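Local coordinates for protein endoglucanase A (Clostridium acetobutylicum, PDB 3IK2) that probably hydrolyses internal beta-1,4-glucosidic bonds of cellulose and related glucans, as a family 44 glycoside hydrolase with a TIM-like barrel and a separate beta domain, at residues K440-V445 against A504-L509; G469-F474 against D485-I490; Y412-V417 against S432-D437; N455-V460 against K494-I499. One frame throughout, in Å; residues are numbered along the deposited sequence.

Contact 1: K440-V445 against A504-L509; sequences KMDIIV and AVHIVL
His-506 NE2 donates a hydrogen bond to Asp-442 OD1 at 2.5 Å, a short bond between buried partners that lies near the ring plane and uses the anti lone pair of the oxygen. Carboxylate and imidazole planes stand 77° apart, and Asp-442 reaches the NE2 edge of the ring, the two side chains crossing obliquely. Ile-444 CD1 packs obliquely against the same ring, 3.9 Å from His-506 CG. Two residues apart on one strand, aspartate and isoleucine thus hold the imidazole by a hydrogen bond and a methyl contact. These are neighbouring antiparallel strands of the beta domain's sheet, tied by three pairs of backbone bonds, such as Ile-507 N to Ile-443 O at 2.7 Å. Ile-443, Val-445, Val-505, Ile-507 and Leu-509 fill the other face; Ile-443 CD1 reaches Leu-509 CD1 at 3.9 Å, and beta-branched valine and isoleucine suit the extended backbone. Further out, His-506 ND1 bonds to Leu-401 O, fixing the ring's rotation, while Lys-440 NZ makes a long ion pair with Asp-442 OD2, which would favour the ionised acid.

Contact 2: G469-F474 against D485-I490; sequences GQVWGF and DDVSSI
Val-471 and Val-487 cross at about a right angle, touching through one branch each: Val-471 CG2 lies 4.0 Å from Val-487 CG2. In both valines this methyl is anti to the carbonyl carbon. Val-471 CG2 also rests on the backbone of the loop, 3.7 Å from Asp-485 O. Gly-469, having no side chain, lets Val-487 pack directly on its backbone, Val-487 CB sitting 3.8 Å from Gly-469 CA. The direct polar link is Val-487 N to Gly-469 O at 2.8 Å, with the donor above the carbonyl plane. Two waters bridge the segments, one from Gly-469 N to Val-487 O, the other from Val-471 N to Asp-486 OD1, the latter 2.6 Å from its water. Gln-470 and Asp-486 run side by side with amide and carboxylate 87° apart, and Gln-470 OE1 accepts from Lys-483 NZ. The arrangement is that of an irregular loop following edge strand 481-484, folded back beside strand 468-475 of the beta domain and joined to it by one direct backbone bond, two water bridges and valine packing.

Contact 3: Y412-V417 against S432-D437; sequences YGDTDV and SVTSND
Asp-414 and Ser-435 both place their side-chain ends in the crowded position between backbone N and carbonyl carbon (chi1 58° and 63°), which turns carboxylate and hydroxyl toward each other. Ser-435 OG donates to the syn lone pair of Asp-414 OD2 at 2.6 Å, and Ser-435 N to the syn lone pair of OD1 of Asp-414 at 2.8 Å. Thr-415 OG1 donates a further hydrogen bond to Asp-414 OD1, from above the carboxylate plane. A small serine at the second position of the type I turn 434-437 thus offers two donors to one acid. Ser-432 OG, likewise in the crowded position (chi1 65°), sits 3.1 Å above the plane of the Tyr-412 ring, over its centre, and takes a weak bond from Gly-413 N. Gly-413 leaves room for this hydroxyl and for Val-433 O. Val-433 N bonds to Thr-415 O at 2.7 Å, and Val-433 O accepts from Thr-415 N and, weakly, from Asp-414 N. Two residues facing one make a classic beta bulge, here at the open end of the hairpin of strands 415-421 and 427-433.

Contact 4: N455-V460 against K494-I499; sequences NFNFNV and KFTYKI
Phe-458 and Phe-495 lie nearly parallel, planes 14° apart and centroids 4.5 Å apart, but slid so far that the rings barely overlap. Phe-495 CZ lies over one face of the Phe-458 ring. Over the face of Phe-495 comes the methylene Phe-458 CB, 3.7 Å from the ring centroid, in a CH-pi contact. At the edge of the Phe-458 ring lie Phe-495 O and, at 4.0 Å from Phe-458 CE2, Tyr-497 CB. The offset follows from the torsions: Phe-458 CG is anti to its carbonyl carbon (chi1 -67°), whereas Phe-495 takes the crowded position (chi1 64°), bringing its ring back toward the opposite strand. Phe-456 has Tyr-497 O at its edge, and its CE2 meets Ile-499 CD1 at 3.5 Å. Flat, bulky rings suit this face, which packs on Val-445, Ile-507 and Leu-509 of other strands. The other face is polar. Asn-455 OD1 lies beside the extended Lys-498 chain, 3.3 Å from Lys-498 CG, while Asn-455 ND2 bonds to Asp-2 OD1; Asn-457 runs alongside Thr-496. Four backbone bonds join the strands, the straightest being Phe-458 N to Phe-495 O at 2.8 Å, nearly along the C=O axis. Tyr-497 leads its hydroxyl away, to Asp-485 O. Alternating aromatic and polar residues are characteristic of an amphipathic antiparallel pair, here with 494-499 as the outermost strand of the beta domain's sheet.

Overall arrangement
All four contacts reach one mixed sheet of the beta domain, contact 2 through strand 468-475 alone, beside the TIM-like barrel expected to carry the active site. Contact 1 is central: strand 503-510 adjoins 468-475 of contact 2, and 440-447 adjoins 427-433 of contact 3, with Val-508 N 2.7 Å from Gln-470 O and Asp-442 O 2.8 Å from Ser-432 N. Contact 4 is 11 Å from contact 1 between centres and meets it through side chains, Val-445 CG1 lying 3.5 Å from Ile-499 CD1, so that the sheet curls round a shared apolar interior. Contacts 2 and 4 join where Asp-485 O lies 2.7 Å from Tyr-497 OH, near a glycerol probably from the crystallisation liquor.

Contact 1: K440-V445 against A504-L509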
loop_
_atom_site.group_PDB
_atom_site.type_symbol
_atom_site.label_atom_id
_atom_site.label_comp_id
_atom_site.label_asym_id
_atom_site.label_seq_id
_atom_site.Cartn_x
_atom_site.Cartn_y
_atom_site.Cartn_z
ATOM N N LYS A 440 -22.510 -17.544 -4.943
ATOM C CA LYS A 440 -21.662 -16.890 -5.949
ATOM C C LYS A 440 -20.128 -17.066 -5.929
ATOM O O LYS A 440 -19.492 -17.153 -4.883
ATOM C CB LYS A 440 -22.001 -15.408 -6.030
ATOM C CG LYS A 440 -21.244 -14.546 -5.104
ATOM C CD LYS A 440 -21.454 -13.158 -5.587
ATOM C CE LYS A 440 -21.206 -12.221 -4.470
ATOM N NZ LYS A 440 -21.123 -10.892 -5.042
ATOM N N MET A 441 -19.564 -17.061 -7.125
ATOM C CA MET A 441 -18.135 -17.038 -7.321
ATOM C C MET A 441 -17.755 -15.843 -8.189
ATOM O O MET A 441 -18.450 -15.526 -9.151
ATOM C CB MET A 441 -17.641 -18.341 -7.967
ATOM C CG MET A 441 -16.194 -18.202 -8.406
ATOM S SD MET A 441 -15.419 -19.613 -9.105
ATOM C CE MET A 441 -16.678 -20.331 -10.128
ATOM N N ASP A 442 -16.647 -15.191 -7.831
ATOM C CA ASP A 442 -16.177 -13.987 -8.511
ATOM C C ASP A 442 -14.857 -14.305 -9.150
ATOM O O ASP A 442 -14.008 -14.941 -8.525
ATOM C CB ASP A 442 -16.020 -12.817 -7.544
ATOM C CG ASP A 442 -17.352 -12.237 -7.127
ATOM O OD1 ASP A 442 -17.926 -11.413 -7.866
ATOM O OD2 ASP A 442 -17.825 -12.627 -6.049
ATOM N N ILE A 443 -14.707 -13.909 -10.415
ATOM C CA ILE A 443 -13.492 -14.213 -11.149
ATOM C C ILE A 443 -12.999 -12.928 -11.798
ATOM O O ILE A 443 -13.775 -12.212 -12.429
ATOM C CB ILE A 443 -13.706 -15.323 -12.205
ATOM C CG1 ILE A 443 -14.376 -16.550 -11.580
ATOM C CG2 ILE A 443 -12.384 -15.752 -12.806
ATOM C CD1 ILE A 443 -14.992 -17.510 -12.605
ATOM N N ILE A 444 -11.718 -12.629 -11.613
ATOM C CA ILE A 444 -11.053 -11.578 -12.394
ATOM C C ILE A 444 -10.232 -12.233 -13.481
ATOM O O ILE A 444 -9.413 -13.131 -13.214
ATOM C CB ILE A 444 -10.122 -10.670 -11.521
ATOM C CG1 ILE A 444 -10.892 -10.065 -10.358
ATOM C CG2 ILE A 444 -9.454 -9.541 -12.378
ATOM C CD1 ILE A 444 -11.969 -9.066 -10.772
ATOM N N VAL A 445 -10.463 -11.787 -14.714
ATOM C CA VAL A 445 -9.754 -12.318 -15.865
ATOM C C VAL A 445 -9.314 -11.146 -16.728
ATOM O O VAL A 445 -10.129 -10.287 -17.084
ATOM C CB VAL A 445 -10.649 -13.322 -16.682
ATOM C CG1 VAL A 445 -9.882 -13.901 -17.824
ATOM C CG2 VAL A 445 -11.085 -14.460 -15.806
ATOM N N ALA A 504 -9.860 -6.164 -19.215
ATOM C CA ALA A 504 -9.960 -6.746 -17.874
ATOM C C ALA A 504 -11.453 -6.906 -17.541
ATOM O O ALA A 504 -12.247 -5.994 -17.758
ATOM C CB ALA A 504 -9.255 -5.869 -16.839
ATOM N N VAL A 505 -11.804 -8.061 -16.988
ATOM C CA VAL A 505 -13.183 -8.459 -16.797
ATOM C C VAL A 505 -13.352 -9.034 -15.371
ATOM O O VAL A 505 -12.416 -9.619 -14.835
ATOM C CB VAL A 505 -13.540 -9.511 -17.965
ATOM C CG1 VAL A 505 -14.088 -10.817 -17.477
ATOM C CG2 VAL A 505 -14.282 -8.891 -19.105
ATOM N N HIS A 506 -14.539 -8.821 -14.786
ATOM C CA HIS A 506 -15.010 -9.453 -13.543
ATOM C C HIS A 506 -16.221 -10.352 -13.918
ATOM O O HIS A 506 -17.243 -9.867 -14.429
ATOM C CB HIS A 506 -15.434 -8.347 -12.518
ATOM C CG HIS A 506 -15.837 -8.854 -11.159
ATOM N ND1 HIS A 506 -15.701 -8.089 -10.008
ATOM C CD2 HIS A 506 -16.362 -10.038 -10.757
ATOM C CE1 HIS A 506 -16.139 -8.771 -8.972
ATOM N NE2 HIS A 506 -16.543 -9.959 -9.392
ATOM N N ILE A 507 -16.095 -11.661 -13.678
ATOM C CA ILE A 507 -17.167 -12.608 -13.985
ATOM C C ILE A 507 -17.854 -12.981 -12.681
ATOM O O ILE A 507 -17.180 -13.312 -11.707
ATOM C CB ILE A 507 -16.627 -13.888 -14.683
ATOM C CG1 ILE A 507 -15.884 -13.524 -15.973
ATOM C CG2 ILE A 507 -17.768 -14.924 -14.943
ATOM C CD1 ILE A 507 -15.247 -14.685 -16.672
ATOM N N VAL A 508 -19.189 -12.920 -12.662
ATOM C CA VAL A 508 -19.959 -13.344 -11.488
ATOM C C VAL A 508 -20.757 -14.600 -11.856
ATOM O O VAL A 508 -21.602 -14.570 -12.759
ATOM C CB VAL A 508 -20.892 -12.227 -10.961
ATOM C CG1 VAL A 508 -21.593 -12.660 -9.639
ATOM C CG2 VAL A 508 -20.118 -10.932 -10.752
ATOM N N LEU A 509 -20.459 -15.712 -11.181
ATOM C CA LEU A 509 -21.212 -16.946 -11.399
ATOM C C LEU A 509 -22.194 -17.144 -10.262
ATOM O O LEU A 509 -21.874 -16.882 -9.096
ATOM C CB LEU A 509 -20.283 -18.161 -11.511
ATOM C CG LEU A 509 -19.098 -18.172 -12.478
ATOM C CD1 LEU A 509 -18.377 -19.493 -12.319
ATOM C CD2 LEU A 509 -19.513 -17.999 -13.951
#

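Contact 2: G469-F474 against D485-I490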
loop_
_atom_site.group_PDB
_atom_site.type_symbol
_atom_site.label_atom_id
_atom_site.label_comp_id
_atom_site.label_asym_id
_atom_site.label_seq_id
_atom_site.Cartn_x
_atom_site.Cartn_y
_atom_site.Cartn_z
ATOM N N GLY A 469 -23.624 -16.835 -15.579
ATOM C CA GLY A 469 -22.494 -15.934 -15.399
ATOM C C GLY A 469 -22.781 -14.567 -16.005
ATOM O O GLY A 469 -23.221 -14.463 -17.156
ATOM N N GLN A 470 -22.538 -13.525 -15.214
ATOM C CA GLN A 470 -22.571 -12.135 -15.706
ATOM C C GLN A 470 -21.164 -11.547 -15.739
ATOM O O GLN A 470 -20.291 -11.948 -14.958
ATOM C CB GLN A 470 -23.473 -11.280 -14.830
ATOM C CG GLN A 470 -24.947 -11.620 -14.950
ATOM C CD GLN A 470 -25.815 -10.690 -14.108
ATOM O OE1 GLN A 470 -26.536 -9.869 -14.646
ATOM N NE2 GLN A 470 -25.725 -10.806 -12.785
ATOM N N VAL A 471 -20.946 -10.587 -16.626
ATOM C CA VAL A 471 -19.598 -10.124 -16.906
ATOM C C VAL A 471 -19.544 -8.599 -17.026
ATOM O O VAL A 471 -20.359 -8.021 -17.723
ATOM C CB VAL A 471 -19.032 -10.767 -18.207
ATOM C CG1 VAL A 471 -17.591 -10.290 -18.452
ATOM C CG2 VAL A 471 -19.110 -12.323 -18.154
ATOM N N TRP A 472 -18.583 -7.973 -16.327
ATOM C CA TRP A 472 -18.342 -6.518 -16.402
ATOM C C TRP A 472 -16.880 -6.247 -16.701
ATOM O O TRP A 472 -16.022 -6.941 -16.218
ATOM C CB TRP A 472 -18.699 -5.818 -15.090
ATOM C CG TRP A 472 -20.171 -5.792 -14.753
ATOM C CD1 TRP A 472 -21.052 -4.753 -14.923
ATOM C CD2 TRP A 472 -20.900 -6.845 -14.144
ATOM N NE1 TRP A 472 -22.300 -5.116 -14.461
ATOM C CE2 TRP A 472 -22.232 -6.396 -13.980
ATOM C CE3 TRP A 472 -20.560 -8.144 -13.723
ATOM C CZ2 TRP A 472 -23.226 -7.197 -13.417
ATOM C CZ3 TRP A 472 -21.549 -8.940 -13.155
ATOM C CH2 TRP A 472 -22.861 -8.465 -13.003
ATOM N N GLY A 473 -16.584 -5.200 -17.456
ATOM C CA GLY A 473 -15.193 -4.965 -17.830
ATOM C C GLY A 473 -14.844 -3.637 -18.437
ATOM O O GLY A 473 -15.700 -2.840 -18.770
ATOM N N PHE A 474 -13.540 -3.412 -18.561
ATOM C CA PHE A 474 -12.996 -2.233 -19.198
ATOM C C PHE A 474 -11.891 -2.725 -20.095
ATOM O O PHE A 474 -11.389 -3.849 -19.922
ATOM C CB PHE A 474 -12.490 -1.176 -18.178
ATOM C CG PHE A 474 -11.398 -1.653 -17.259
ATOM C CD1 PHE A 474 -10.050 -1.488 -17.607
ATOM C CD2 PHE A 474 -11.706 -2.234 -16.027
ATOM C CE1 PHE A 474 -9.034 -1.913 -16.757
ATOM C CE2 PHE A 474 -10.692 -2.660 -15.171
ATOM C CZ PHE A 474 -9.342 -2.495 -15.539
ATOM N N ASP A 485 -21.609 -9.103 -22.382
ATOM C CA ASP A 485 -22.503 -10.208 -22.631
ATOM C C ASP A 485 -22.397 -11.301 -21.555
ATOM O O ASP A 485 -21.284 -11.635 -21.093
ATOM C CB ASP A 485 -22.188 -10.785 -24.008
ATOM C CG ASP A 485 -23.406 -11.366 -24.696
ATOM O OD1 ASP A 485 -24.549 -10.844 -24.524
ATOM O OD2 ASP A 485 -23.191 -12.351 -25.432
ATOM N N ASP A 486 -23.542 -11.862 -21.163
ATOM C CA ASP A 486 -23.538 -12.948 -20.180
ATOM C C ASP A 486 -22.749 -14.119 -20.703
ATOM O O ASP A 486 -22.623 -14.302 -21.923
ATOM C CB ASP A 486 -24.947 -13.426 -19.859
ATOM C CG ASP A 486 -25.756 -12.404 -19.104
ATOM O OD1 ASP A 486 -25.282 -11.286 -18.854
ATOM O OD2 ASP A 486 -26.902 -12.726 -18.758
ATOM N N VAL A 487 -22.200 -14.897 -19.772
ATOM C CA VAL A 487 -21.695 -16.224 -20.080
ATOM C C VAL A 487 -22.784 -17.006 -20.833
ATOM O O VAL A 487 -23.933 -17.104 -20.394
ATOM C CB VAL A 487 -21.198 -16.965 -18.824
ATOM C CG1 VAL A 487 -20.875 -18.422 -19.147
ATOM C CG2 VAL A 487 -19.949 -16.273 -18.289
ATOM N N SER A 488 -22.387 -17.516 -21.993
ATOM C CA SER A 488 -23.253 -18.204 -22.942
ATOM C C SER A 488 -24.090 -19.294 -22.308
ATOM O O SER A 488 -25.330 -19.245 -22.307
ATOM C CB SER A 488 -22.381 -18.840 -24.028
ATOM O OG SER A 488 -22.967 -18.678 -25.302
ATOM N N SER A 489 -23.399 -20.293 -21.783
ATOM C CA SER A 489 -24.048 -21.474 -21.227
ATOM C C SER A 489 -23.050 -22.111 -20.304
ATOM O O SER A 489 -21.838 -22.132 -20.593
ATOM C CB SER A 489 -24.467 -22.476 -22.325
ATOM O OG SER A 489 -23.429 -22.720 -23.265
ATOM N N ILE A 490 -23.562 -22.602 -19.182
ATOM C CA ILE A 490 -22.735 -23.325 -18.248
ATOM C C ILE A 490 -23.262 -24.737 -18.101
ATOM O O ILE A 490 -24.432 -24.960 -17.791
ATOM C CB ILE A 490 -22.638 -22.654 -16.863
ATOM C CG1 ILE A 490 -22.406 -21.133 -17.008
ATOM C CG2 ILE A 490 -21.536 -23.341 -16.051
ATOM C CD1 ILE A 490 -21.891 -20.439 -15.723
HETATM O O HOH W 1 -25.010 -17.290 -17.964
HETATM O O HOH W 2 -23.327 -9.714 -18.169
#

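Contact 3: Y412-V417 against S432-D437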
loop_
_atom_site.group_PDB
_atom_site.type_symbol
_atom_site.label_atom_id
_atom_site.label_comp_id
_atom_site.label_asym_id
_atom_site.label_seq_id
_atom_site.Cartn_x
_atom_site.Cartn_y
_atom_site.Cartn_z
ATOM N N TYR A 412 -16.026 -8.013 -4.935
ATOM C CA TYR A 412 -15.238 -9.226 -5.031
ATOM C C TYR A 412 -15.399 -10.090 -3.765
ATOM O O TYR A 412 -15.847 -9.595 -2.721
ATOM C CB TYR A 412 -13.774 -8.819 -5.284
ATOM C CG TYR A 412 -12.934 -9.936 -5.843
ATOM C CD1 TYR A 412 -13.232 -10.490 -7.077
ATOM C CD2 TYR A 412 -11.869 -10.459 -5.119
ATOM C CE1 TYR A 412 -12.499 -11.535 -7.591
ATOM C CE2 TYR A 412 -11.113 -11.506 -5.635
ATOM C CZ TYR A 412 -11.430 -12.022 -6.876
ATOM O OH TYR A 412 -10.704 -13.057 -7.397
ATOM N N GLY A 413 -15.068 -11.375 -3.854
ATOM C CA GLY A 413 -15.169 -12.292 -2.703
ATOM C C GLY A 413 -14.093 -12.043 -1.648
ATOM O O GLY A 413 -13.137 -11.349 -1.902
ATOM N N ASP A 414 -14.256 -12.633 -0.474
ATOM C CA ASP A 414 -13.349 -12.463 0.647
ATOM C C ASP A 414 -12.392 -13.649 0.789
ATOM O O ASP A 414 -11.516 -13.642 1.644
ATOM C CB ASP A 414 -14.143 -12.259 1.948
ATOM C CG ASP A 414 -15.100 -13.414 2.248
ATOM O OD1 ASP A 414 -15.104 -14.442 1.533
ATOM O OD2 ASP A 414 -15.875 -13.303 3.213
ATOM N N THR A 415 -12.555 -14.665 -0.055
ATOM C CA THR A 415 -11.714 -15.870 0.034
ATOM C C THR A 415 -11.173 -16.229 -1.328
ATOM O O THR A 415 -11.938 -16.615 -2.197
ATOM C CB THR A 415 -12.505 -17.083 0.578
ATOM O OG1 THR A 415 -13.346 -16.659 1.653
ATOM C CG2 THR A 415 -11.568 -18.192 1.064
ATOM N N ASP A 416 -9.859 -16.107 -1.504
ATOM C CA ASP A 416 -9.211 -16.488 -2.752
ATOM C C ASP A 416 -9.172 -18.013 -2.844
ATOM O O ASP A 416 -8.955 -18.682 -1.844
ATOM C CB ASP A 416 -7.786 -15.921 -2.815
ATOM C CG ASP A 416 -7.009 -16.414 -4.023
ATOM O OD1 ASP A 416 -6.140 -17.286 -3.842
ATOM O OD2 ASP A 416 -7.278 -15.952 -5.157
ATOM N N VAL A 417 -9.401 -18.546 -4.041
ATOM C CA VAL A 417 -9.350 -19.985 -4.262
ATOM C C VAL A 417 -8.476 -20.282 -5.459
ATOM O O VAL A 417 -8.182 -19.394 -6.254
ATOM C CB VAL A 417 -10.774 -20.650 -4.408
ATOM C CG1 VAL A 417 -11.683 -20.354 -3.156
ATOM C CG2 VAL A 417 -11.465 -20.225 -5.688
ATOM N N SER A 432 -12.499 -15.998 -6.443
ATOM C CA SER A 432 -12.811 -15.899 -5.026
ATOM C C SER A 432 -14.217 -16.401 -4.693
ATOM O O SER A 432 -15.153 -16.360 -5.523
ATOM C CB SER A 432 -12.660 -14.457 -4.515
ATOM O OG SER A 432 -13.612 -13.620 -5.135
ATOM N N VAL A 433 -14.366 -16.846 -3.453
ATOM C CA VAL A 433 -15.685 -17.205 -2.950
ATOM C C VAL A 433 -15.993 -16.206 -1.818
ATOM O O VAL A 433 -15.110 -15.498 -1.372
ATOM C CB VAL A 433 -15.734 -18.742 -2.603
ATOM C CG1 VAL A 433 -16.681 -19.029 -1.525
ATOM C CG2 VAL A 433 -16.086 -19.575 -3.859
ATOM N N THR A 434 -17.251 -16.107 -1.404
ATOM C CA THR A 434 -17.667 -15.187 -0.353
ATOM C C THR A 434 -18.124 -16.054 0.830
ATOM O O THR A 434 -19.045 -16.874 0.689
ATOM C CB THR A 434 -18.779 -14.230 -0.874
ATOM O OG1 THR A 434 -18.302 -13.524 -2.036
ATOM C CG2 THR A 434 -19.222 -13.226 0.195
ATOM N N SER A 435 -17.454 -15.897 1.972
ATOM C CA SER A 435 -17.605 -16.814 3.118
ATOM C C SER A 435 -19.026 -16.958 3.672
ATOM O O SER A 435 -19.381 -18.017 4.189
ATOM C CB SER A 435 -16.682 -16.399 4.250
ATOM O OG SER A 435 -17.066 -15.109 4.693
ATOM N N ASN A 436 -19.838 -15.916 3.560
ATOM C CA ASN A 436 -21.240 -16.025 3.934
ATOM C C ASN A 436 -22.275 -15.974 2.788
ATOM O O ASN A 436 -23.476 -15.820 3.029
ATOM C CB ASN A 436 -21.581 -15.035 5.053
ATOM C CG ASN A 436 -21.216 -13.603 4.714
ATOM O OD1 ASN A 436 -21.202 -13.199 3.542
ATOM N ND2 ASN A 436 -20.940 -12.803 5.768
ATOM N N ASP A 437 -21.827 -16.107 1.547
ATOM C CA ASP A 437 -22.771 -16.257 0.421
ATOM C C ASP A 437 -22.302 -17.285 -0.608
ATOM O O ASP A 437 -21.625 -16.927 -1.574
ATOM C CB ASP A 437 -23.075 -14.917 -0.281
ATOM C CG ASP A 437 -24.096 -15.079 -1.420
ATOM O OD1 ASP A 437 -24.792 -16.116 -1.414
ATOM O OD2 ASP A 437 -24.202 -14.192 -2.307
HETATM O O HOH W 3 -18.745 -10.738 -2.359
#

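Contact 4: N455-V460 against K494-I499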
loop_
_atom_site.group_PDB
_atom_site.type_symbol
_atom_site.label_atom_id
_atom_site.label_comp_id
_atom_site.label_asym_id
_atom_site.label_seq_id
_atom_site.Cartn_x
_atom_site.Cartn_y
_atom_site.Cartn_z
ATOM N N ASN A 455 -9.537 -17.065 -26.025
ATOM C CA ASN A 455 -10.608 -17.973 -25.653
ATOM C C ASN A 455 -10.270 -18.646 -24.350
ATOM O O ASN A 455 -9.349 -19.454 -24.271
ATOM C CB ASN A 455 -10.838 -19.023 -26.739
ATOM C CG ASN A 455 -11.239 -18.389 -28.062
ATOM O OD1 ASN A 455 -12.221 -17.631 -28.127
ATOM N ND2 ASN A 455 -10.447 -18.648 -29.117
ATOM N N PHE A 456 -11.000 -18.282 -23.311
ATOM C CA PHE A 456 -10.742 -18.852 -22.017
ATOM C C PHE A 456 -11.692 -20.007 -21.855
ATOM O O PHE A 456 -12.901 -19.841 -21.959
ATOM C CB PHE A 456 -10.957 -17.831 -20.897
ATOM C CG PHE A 456 -9.868 -16.816 -20.773
ATOM C CD1 PHE A 456 -8.710 -17.105 -20.032
ATOM C CD2 PHE A 456 -10.007 -15.555 -21.355
ATOM C CE1 PHE A 456 -7.701 -16.165 -19.892
ATOM C CE2 PHE A 456 -8.990 -14.597 -21.216
ATOM C CZ PHE A 456 -7.844 -14.900 -20.487
ATOM N N ASN A 457 -11.120 -21.169 -21.591
ATOM C CA ASN A 457 -11.873 -22.371 -21.301
ATOM C C ASN A 457 -11.799 -22.617 -19.799
ATOM O O ASN A 457 -10.735 -22.906 -19.274
ATOM C CB ASN A 457 -11.289 -23.537 -22.121
ATOM C CG ASN A 457 -11.084 -23.165 -23.585
ATOM O OD1 ASN A 457 -12.004 -22.646 -24.238
ATOM N ND2 ASN A 457 -9.873 -23.393 -24.107
ATOM N N PHE A 458 -12.929 -22.458 -19.108
ATOM C CA PHE A 458 -12.968 -22.505 -17.667
ATOM C C PHE A 458 -13.428 -23.842 -17.186
ATOM O O PHE A 458 -14.460 -24.348 -17.631
ATOM C CB PHE A 458 -13.919 -21.439 -17.077
ATOM C CG PHE A 458 -13.462 -20.008 -17.289
ATOM C CD1 PHE A 458 -12.684 -19.365 -16.330
ATOM C CD2 PHE A 458 -13.830 -19.304 -18.445
ATOM C CE1 PHE A 458 -12.255 -18.036 -16.524
ATOM C CE2 PHE A 458 -13.418 -17.988 -18.654
ATOM C CZ PHE A 458 -12.610 -17.352 -17.686
ATOM N N ASN A 459 -12.699 -24.375 -16.208
ATOM C CA ASN A 459 -13.093 -25.608 -15.545
ATOM C C ASN A 459 -13.190 -25.363 -14.059
ATOM O O ASN A 459 -12.170 -25.286 -13.373
ATOM C CB ASN A 459 -12.063 -26.709 -15.818
ATOM C CG ASN A 459 -11.665 -26.774 -17.277
ATOM O OD1 ASN A 459 -12.386 -27.379 -18.091
ATOM N ND2 ASN A 459 -10.522 -26.125 -17.635
ATOM N N VAL A 460 -14.416 -25.254 -13.561
ATOM C CA VAL A 460 -14.638 -25.009 -12.148
ATOM C C VAL A 460 -14.903 -26.330 -11.418
ATOM O O VAL A 460 -15.929 -26.988 -11.620
ATOM C CB VAL A 460 -15.784 -24.011 -11.925
ATOM C CG1 VAL A 460 -15.951 -23.723 -10.471
ATOM C CG2 VAL A 460 -15.529 -22.730 -12.710
ATOM N N LYS A 494 -18.534 -25.853 -16.415
ATOM C CA LYS A 494 -17.582 -25.595 -17.488
ATOM C C LYS A 494 -18.192 -24.618 -18.446
ATOM O O LYS A 494 -19.366 -24.717 -18.761
ATOM C CB LYS A 494 -17.291 -26.844 -18.282
ATOM C CG LYS A 494 -16.478 -27.907 -17.611
ATOM C CD LYS A 494 -16.644 -29.188 -18.450
ATOM C CE LYS A 494 -15.465 -30.127 -18.336
ATOM N NZ LYS A 494 -15.184 -30.517 -16.927
ATOM N N PHE A 495 -17.389 -23.695 -18.952
ATOM C CA PHE A 495 -17.886 -22.675 -19.857
ATOM C C PHE A 495 -16.700 -22.027 -20.525
ATOM O O PHE A 495 -15.565 -22.220 -20.123
ATOM C CB PHE A 495 -18.761 -21.630 -19.132
ATOM C CG PHE A 495 -18.018 -20.807 -18.103
ATOM C CD1 PHE A 495 -17.462 -19.566 -18.446
ATOM C CD2 PHE A 495 -17.882 -21.261 -16.789
ATOM C CE1 PHE A 495 -16.785 -18.797 -17.495
ATOM C CE2 PHE A 495 -17.192 -20.495 -15.832
ATOM C CZ PHE A 495 -16.652 -19.261 -16.188
ATOM N N THR A 496 -16.979 -21.276 -21.575
ATOM C CA THR A 496 -15.958 -20.587 -22.335
ATOM C C THR A 496 -16.322 -19.101 -22.309
ATOM O O THR A 496 -17.497 -18.752 -22.128
ATOM C CB THR A 496 -15.853 -21.177 -23.760
ATOM O OG1 THR A 496 -15.496 -22.560 -23.666
ATOM C CG2 THR A 496 -14.759 -20.522 -24.536
ATOM N N TYR A 497 -15.302 -18.243 -22.389
ATOM C CA TYR A 497 -15.487 -16.812 -22.547
ATOM C C TYR A 497 -14.291 -16.247 -23.315
ATOM O O TYR A 497 -13.130 -16.384 -22.885
ATOM C CB TYR A 497 -15.743 -16.071 -21.210
ATOM C CG TYR A 497 -16.565 -14.799 -21.427
ATOM C CD1 TYR A 497 -17.941 -14.863 -21.573
ATOM C CD2 TYR A 497 -15.954 -13.539 -21.513
ATOM C CE1 TYR A 497 -18.711 -13.705 -21.796
ATOM C CE2 TYR A 497 -16.701 -12.371 -21.743
ATOM C CZ TYR A 497 -18.092 -12.455 -21.895
ATOM O OH TYR A 497 -18.878 -11.304 -22.154
ATOM N N LYS A 498 -14.601 -15.668 -24.476
ATOM C CA LYS A 498 -13.649 -15.000 -25.336
ATOM C C LYS A 498 -13.485 -13.521 -24.948
ATOM O O LYS A 498 -14.449 -12.766 -24.905
ATOM C CB LYS A 498 -14.062 -15.115 -26.802
ATOM C CG LYS A 498 -13.078 -14.493 -27.774
ATOM C CD LYS A 498 -13.532 -14.754 -29.229
ATOM C CE LYS A 498 -12.400 -14.472 -30.222
ATOM N NZ LYS A 498 -12.777 -14.794 -31.649
ATOM N N ILE A 499 -12.243 -13.133 -24.677
ATOM C CA ILE A 499 -11.922 -11.788 -24.222
ATOM C C ILE A 499 -11.003 -11.105 -25.245
ATOM O O ILE A 499 -9.923 -11.625 -25.549
ATOM C CB ILE A 499 -11.264 -11.872 -22.815
ATOM C CG1 ILE A 499 -12.322 -12.340 -21.808
ATOM C CG2 ILE A 499 -10.730 -10.544 -22.356
ATOM C CD1 ILE A 499 -11.803 -12.629 -20.426
#